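Local atomic coordinates of assembly chaperone of ribosomal protein L4 (Acl4) (Chaetomium thermophilum, PDB entry 5TQB), a protein that probably acts as a dedicated chaperone of ribosomal protein L4, through a helical scaffold of tetratricopeptide-repeat type. Residues Q116-S119 with L120-L124; E163-A166 with E167-E171. All coordinates share one frame; numbering follows the deposited sequence.

Contact 1. Residues Q116-S119 with L120-L124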
loop_
_atom_site.group_PDB
_atom_site.type_symbol
_atom_site.label_atom_id
_atom_site.label_comp_id
_atom_site.label_asym_id
_atom_site.label_seq_id
_atom_site.Cartn_x
_atom_site.Cartn_y
_atom_site.Cartn_z
ATOM N N GLN B 116 25.577 9.978 -5.351
ATOM C CA GLN B 116 24.985 9.374 -6.542
ATOM C C GLN B 116 24.141 10.388 -7.310
ATOM O O GLN B 116 24.212 10.465 -8.538
ATOM C CB GLN B 116 24.128 8.173 -6.153
ATOM C CG GLN B 116 24.924 6.986 -5.655
ATOM C CD GLN B 116 24.035 5.853 -5.196
ATOM O OE1 GLN B 116 22.862 6.054 -4.884
ATOM N NE2 GLN B 116 24.589 4.649 -5.156
ATOM N N ILE B 117 23.340 11.157 -6.576
ATOM C CA ILE B 117 22.566 12.253 -7.154
ATOM C C ILE B 117 23.480 13.211 -7.906
ATOM O O ILE B 117 23.207 13.571 -9.048
ATOM C CB ILE B 117 21.809 13.039 -6.062
ATOM C CG1 ILE B 117 20.674 12.187 -5.496
ATOM C CG2 ILE B 117 21.225 14.335 -6.621
ATOM C CD1 ILE B 117 20.084 12.716 -4.213
ATOM N N GLN B 118 24.559 13.627 -7.251
ATOM C CA GLN B 118 25.508 14.568 -7.843
ATOM C C GLN B 118 26.201 13.973 -9.071
ATOM O O GLN B 118 26.517 14.689 -10.020
ATOM C CB GLN B 118 26.555 14.995 -6.806
ATOM C CG GLN B 118 27.589 15.995 -7.325
ATOM C CD GLN B 118 26.977 17.326 -7.737
ATOM O OE1 GLN B 118 26.172 17.907 -7.007
ATOM N NE2 GLN B 118 27.361 17.814 -8.911
ATOM N N SER B 119 26.431 12.663 -9.048
ATOM C CA SER B 119 27.061 11.976 -10.168
ATOM C C SER B 119 26.119 11.893 -11.368
ATOM O O SER B 119 26.546 12.060 -12.508
ATOM C CB SER B 119 27.502 10.574 -9.750
ATOM O OG SER B 119 27.891 9.805 -10.873
ATOM N N LEU B 120 24.841 11.632 -11.111
ATOM C CA LEU B 120 23.853 11.572 -12.184
ATOM C C LEU B 120 23.692 12.932 -12.858
ATOM O O LEU B 120 23.456 13.011 -14.065
ATOM C CB LEU B 120 22.503 11.096 -11.647
ATOM C CG LEU B 120 22.412 9.614 -11.276
ATOM C CD1 LEU B 120 21.146 9.335 -10.482
ATOM C CD2 LEU B 120 22.459 8.749 -12.526
HETATM N N MSE B 121 23.821 13.998 -12.073
HETATM C CA MSE B 121 23.698 15.358 -12.592
HETATM C C MSE B 121 24.884 15.747 -13.470
HETATM O O MSE B 121 24.727 16.490 -14.440
HETATM C CB MSE B 121 23.559 16.359 -11.444
HETATM C CG MSE B 121 22.146 16.477 -10.894
HETATM SE SE MSE B 121 21.932 17.997 -9.693
HETATM C CE MSE B 121 23.166 17.445 -8.290
ATOM N N ASP B 122 26.072 15.259 -13.124
ATOM C CA ASP B 122 27.256 15.498 -13.942
ATOM C C ASP B 122 27.137 14.704 -15.234
ATOM O O ASP B 122 27.547 15.161 -16.299
ATOM C CB ASP B 122 28.526 15.096 -13.189
ATOM C CG ASP B 122 28.765 15.941 -11.948
ATOM O OD1 ASP B 122 28.291 17.097 -11.906
ATOM O OD2 ASP B 122 29.430 15.447 -11.012
ATOM N N SER B 123 26.564 13.509 -15.128
ATOM C CA SER B 123 26.332 12.653 -16.283
ATOM C C SER B 123 25.242 13.227 -17.181
ATOM O O SER B 123 25.091 12.811 -18.331
ATOM C CB SER B 123 25.926 11.255 -15.820
ATOM O OG SER B 123 25.630 10.420 -16.923
ATOM N N LEU B 124 24.482 14.180 -16.648
ATOM C CA LEU B 124 23.377 14.795 -17.380
ATOM C C LEU B 124 23.892 15.827 -18.381
ATOM O O LEU B 124 23.447 15.863 -19.530
ATOM C CB LEU B 124 22.400 15.458 -16.404
ATOM C CG LEU B 124 21.024 15.851 -16.947
ATOM C CD1 LEU B 124 20.198 14.622 -17.278
ATOM C CD2 LEU B 124 20.293 16.733 -15.948
#

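Contact 2. Residues E163-A166 with E167-E171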
loop_
_atom_site.group_PDB
_atom_site.type_symbol
_atom_site.label_atom_id
_atom_site.label_comp_id
_atom_site.label_asym_id
_atom_site.label_seq_id
_atom_site.Cartn_x
_atom_site.Cartn_y
_atom_site.Cartn_z
ATOM N N GLU B 163 16.806 15.448 23.160
ATOM C CA GLU B 163 17.924 16.271 22.713
ATOM C C GLU B 163 17.492 17.733 22.644
ATOM O O GLU B 163 16.388 18.044 22.199
ATOM C CB GLU B 163 18.427 15.805 21.344
ATOM C CG GLU B 163 19.019 14.399 21.333
ATOM C CD GLU B 163 20.412 14.331 21.943
ATOM O OE1 GLU B 163 20.668 13.409 22.749
ATOM O OE2 GLU B 163 21.254 15.189 21.603
ATOM N N ASP B 164 18.371 18.626 23.089
ATOM C CA ASP B 164 18.070 20.052 23.118
ATOM C C ASP B 164 17.941 20.642 21.717
ATOM O O ASP B 164 17.090 21.500 21.474
ATOM C CB ASP B 164 19.152 20.797 23.893
ATOM C CG ASP B 164 19.251 20.341 25.336
ATOM O OD1 ASP B 164 18.360 19.585 25.784
ATOM O OD2 ASP B 164 20.213 20.748 26.026
ATOM N N ASP B 165 18.788 20.181 20.802
ATOM C CA ASP B 165 18.766 20.657 19.425
ATOM C C ASP B 165 17.893 19.754 18.552
ATOM O O ASP B 165 18.135 19.613 17.352
ATOM C CB ASP B 165 20.188 20.716 18.866
ATOM C CG ASP B 165 20.790 19.340 18.652
ATOM O OD1 ASP B 165 21.687 19.215 17.791
ATOM O OD2 ASP B 165 20.366 18.383 19.334
ATOM N N ALA B 166 16.876 19.148 19.158
ATOM C CA ALA B 166 15.977 18.256 18.435
ATOM C C ALA B 166 15.146 19.023 17.412
ATOM O O ALA B 166 15.041 18.610 16.258
ATOM C CB ALA B 166 15.069 17.512 19.407
ATOM N N GLU B 167 14.559 20.141 17.830
ATOM C CA GLU B 167 13.699 20.914 16.939
ATOM C C GLU B 167 14.510 21.562 15.826
ATOM O O GLU B 167 14.046 21.665 14.688
ATOM C CB GLU B 167 12.935 21.991 17.708
ATOM C CG GLU B 167 11.942 22.760 16.846
ATOM C CD GLU B 167 11.266 23.887 17.598
ATOM O OE1 GLU B 167 11.569 24.060 18.795
ATOM O OE2 GLU B 167 10.440 24.604 16.993
ATOM N N GLN B 168 15.721 21.997 16.161
ATOM C CA GLN B 168 16.601 22.653 15.202
ATOM C C GLN B 168 17.006 21.691 14.084
ATOM O O GLN B 168 16.945 22.030 12.897
ATOM C CB GLN B 168 17.841 23.181 15.925
ATOM C CG GLN B 168 18.744 24.048 15.065
ATOM C CD GLN B 168 19.920 24.628 15.838
ATOM O OE1 GLN B 168 21.054 24.610 15.364
ATOM N NE2 GLN B 168 19.650 25.153 17.029
ATOM N N ARG B 169 17.412 20.486 14.469
ATOM C CA ARG B 169 17.817 19.474 13.503
ATOM C C ARG B 169 16.658 19.069 12.590
ATOM O O ARG B 169 16.847 18.898 11.384
ATOM C CB ARG B 169 18.396 18.254 14.223
ATOM C CG ARG B 169 19.818 18.474 14.718
ATOM C CD ARG B 169 20.344 17.285 15.503
ATOM N NE ARG B 169 21.771 17.418 15.791
ATOM C CZ ARG B 169 22.467 16.587 16.562
ATOM N NH1 ARG B 169 21.875 15.552 17.147
ATOM N NH2 ARG B 169 23.762 16.798 16.757
ATOM N N CYS B 170 15.463 18.934 13.163
ATOM C CA CYS B 170 14.270 18.613 12.379
ATOM C C CYS B 170 13.978 19.709 11.362
ATOM O O CYS B 170 13.669 19.423 10.206
ATOM C CB CYS B 170 13.046 18.424 13.283
ATOM S SG CYS B 170 13.015 16.891 14.249
ATOM N N GLU B 171 14.074 20.962 11.796
ATOM C CA GLU B 171 13.821 22.097 10.914
ATOM C C GLU B 171 14.770 22.111 9.718
ATOM O O GLU B 171 14.383 22.509 8.620
ATOM C CB GLU B 171 13.936 23.418 11.685
ATOM C CG GLU B 171 12.629 23.899 12.308
ATOM C CD GLU B 171 11.568 24.247 11.272
ATOM O OE1 GLU B 171 11.882 24.233 10.059
ATOM O OE2 GLU B 171 10.416 24.530 11.670
#

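Contact 1. Residues Q116-S119 with L120-L124
Gln118 and Asp122 meet one helical turn apart, each placed by its own torsions. In Gln118, CG stands anti to the backbone N (chi1 -179°), and the bend at chi2 (63°) leaves NE2 leaning toward Asp122. In Asp122, CG lies beside its own backbone N, which carries the carboxylate back toward Gln118. Together they bring NE2 of Gln118 to OD1 of Asp122, in a weak hydrogen bond of 3.2 Å. The bond is far from straight, and the amide and carboxylate planes are 51° apart. The other carboxylate oxygen, OD2 of Asp122, comes to 3.2 Å from O of Gln118. Both are acceptors, so no bond joins them.

Met121, a selenomethionine, sits next to this pair. Its chain bends at its last torsion, and CE of Met121 reaches 3.3 Å from OE1 of Gln118. The two side chains cross at about a right angle. CE of Met121 also packs 4.0 Å from CG2 of Ile117, whose side chain runs alongside in the same direction. Along the backbone, helix bonds link Leu120 N to Gln116 O and Met121 N to Ile117 O. Two more link Asp122 N to Gln118 O and Ser123 N to Ser119 O. One side of the helix packs on helix 131-156: Ile117 touches Lys141, Leu120 touches Ile138, Met121 touches Arg142, and Gln116 OE1 is hydrogen-bonded to Lys141 NZ.

The chemistry is that of an i to i+4 pair on an exposed helix face. The regular backbone bonds hold the turn, and the weak, bent side-chain hydrogen bond probably adds little to them.

Contact 2. Residues E163-A166 with E167-E171
Asp165 and Arg169 form a salt bridge across the first turn of helix 166-180. OD1 of Asp165 lies 2.7 Å from NE of Arg169. This oxygen stands above the guanidinium rather than at its edge, where the N-H groups point, so the pair is held by charge alone. The carboxylate and guanidinium planes are 59° apart.

The conformations explain this approach. CG of Asp165 lies between its backbone N and carbonyl carbon (chi1 70°). Arg169 has CG beside its backbone N, then runs extended to NE. Its aliphatic part passes the aspartate on the way. CG of Arg169 is 3.3 Å from O of Asp165. CD of Arg169 is 3.3 Å from OD1 of Asp165.

Asp165 occupies the N-cap position, yet its side chain makes no capping bond. The backbone O of Asp165 accepts a bond from Arg169 N at 3.1 Å, so the two residues are joined twice. A type I turn from Glu163 to Ala166 leads into the helix, and Cys170 N bonds to O of Ala166. OE2 of Glu163 is a more distant opposite charge, 4.5 Å from NH1 of Arg169.

Helix 131-156 packs against this turn, with Val153 and Tyr156 touching Cys170. The side chain of Glu167 is extended, and its OE2 is hydrogen-bonded to Gln198, just beyond helix 185-197. An aromatic side chain of another protein chain packs on Glu167, and one packs on Cys170.

In the fold
Contact 1 and contact 2 follow each other along the chain, with helix 131-156 between them. Their centres are 31 Å apart and their nearest atoms about 17 Å, so they do not touch. Helix 131-156 packs on both, on contact 1 toward its start and on contact 2 toward its end. Contact 1 lies near the end of helix 100-125, at the surface. Its centre is 26 Å from the centre of the chain. The centre of contact 2 is 22 Å from the centre of the chain; this contact is partly buried, and it starts helix 166-180. Another protein chain of the assembly reaches residues of contact 2 and touches neither segment of contact 1.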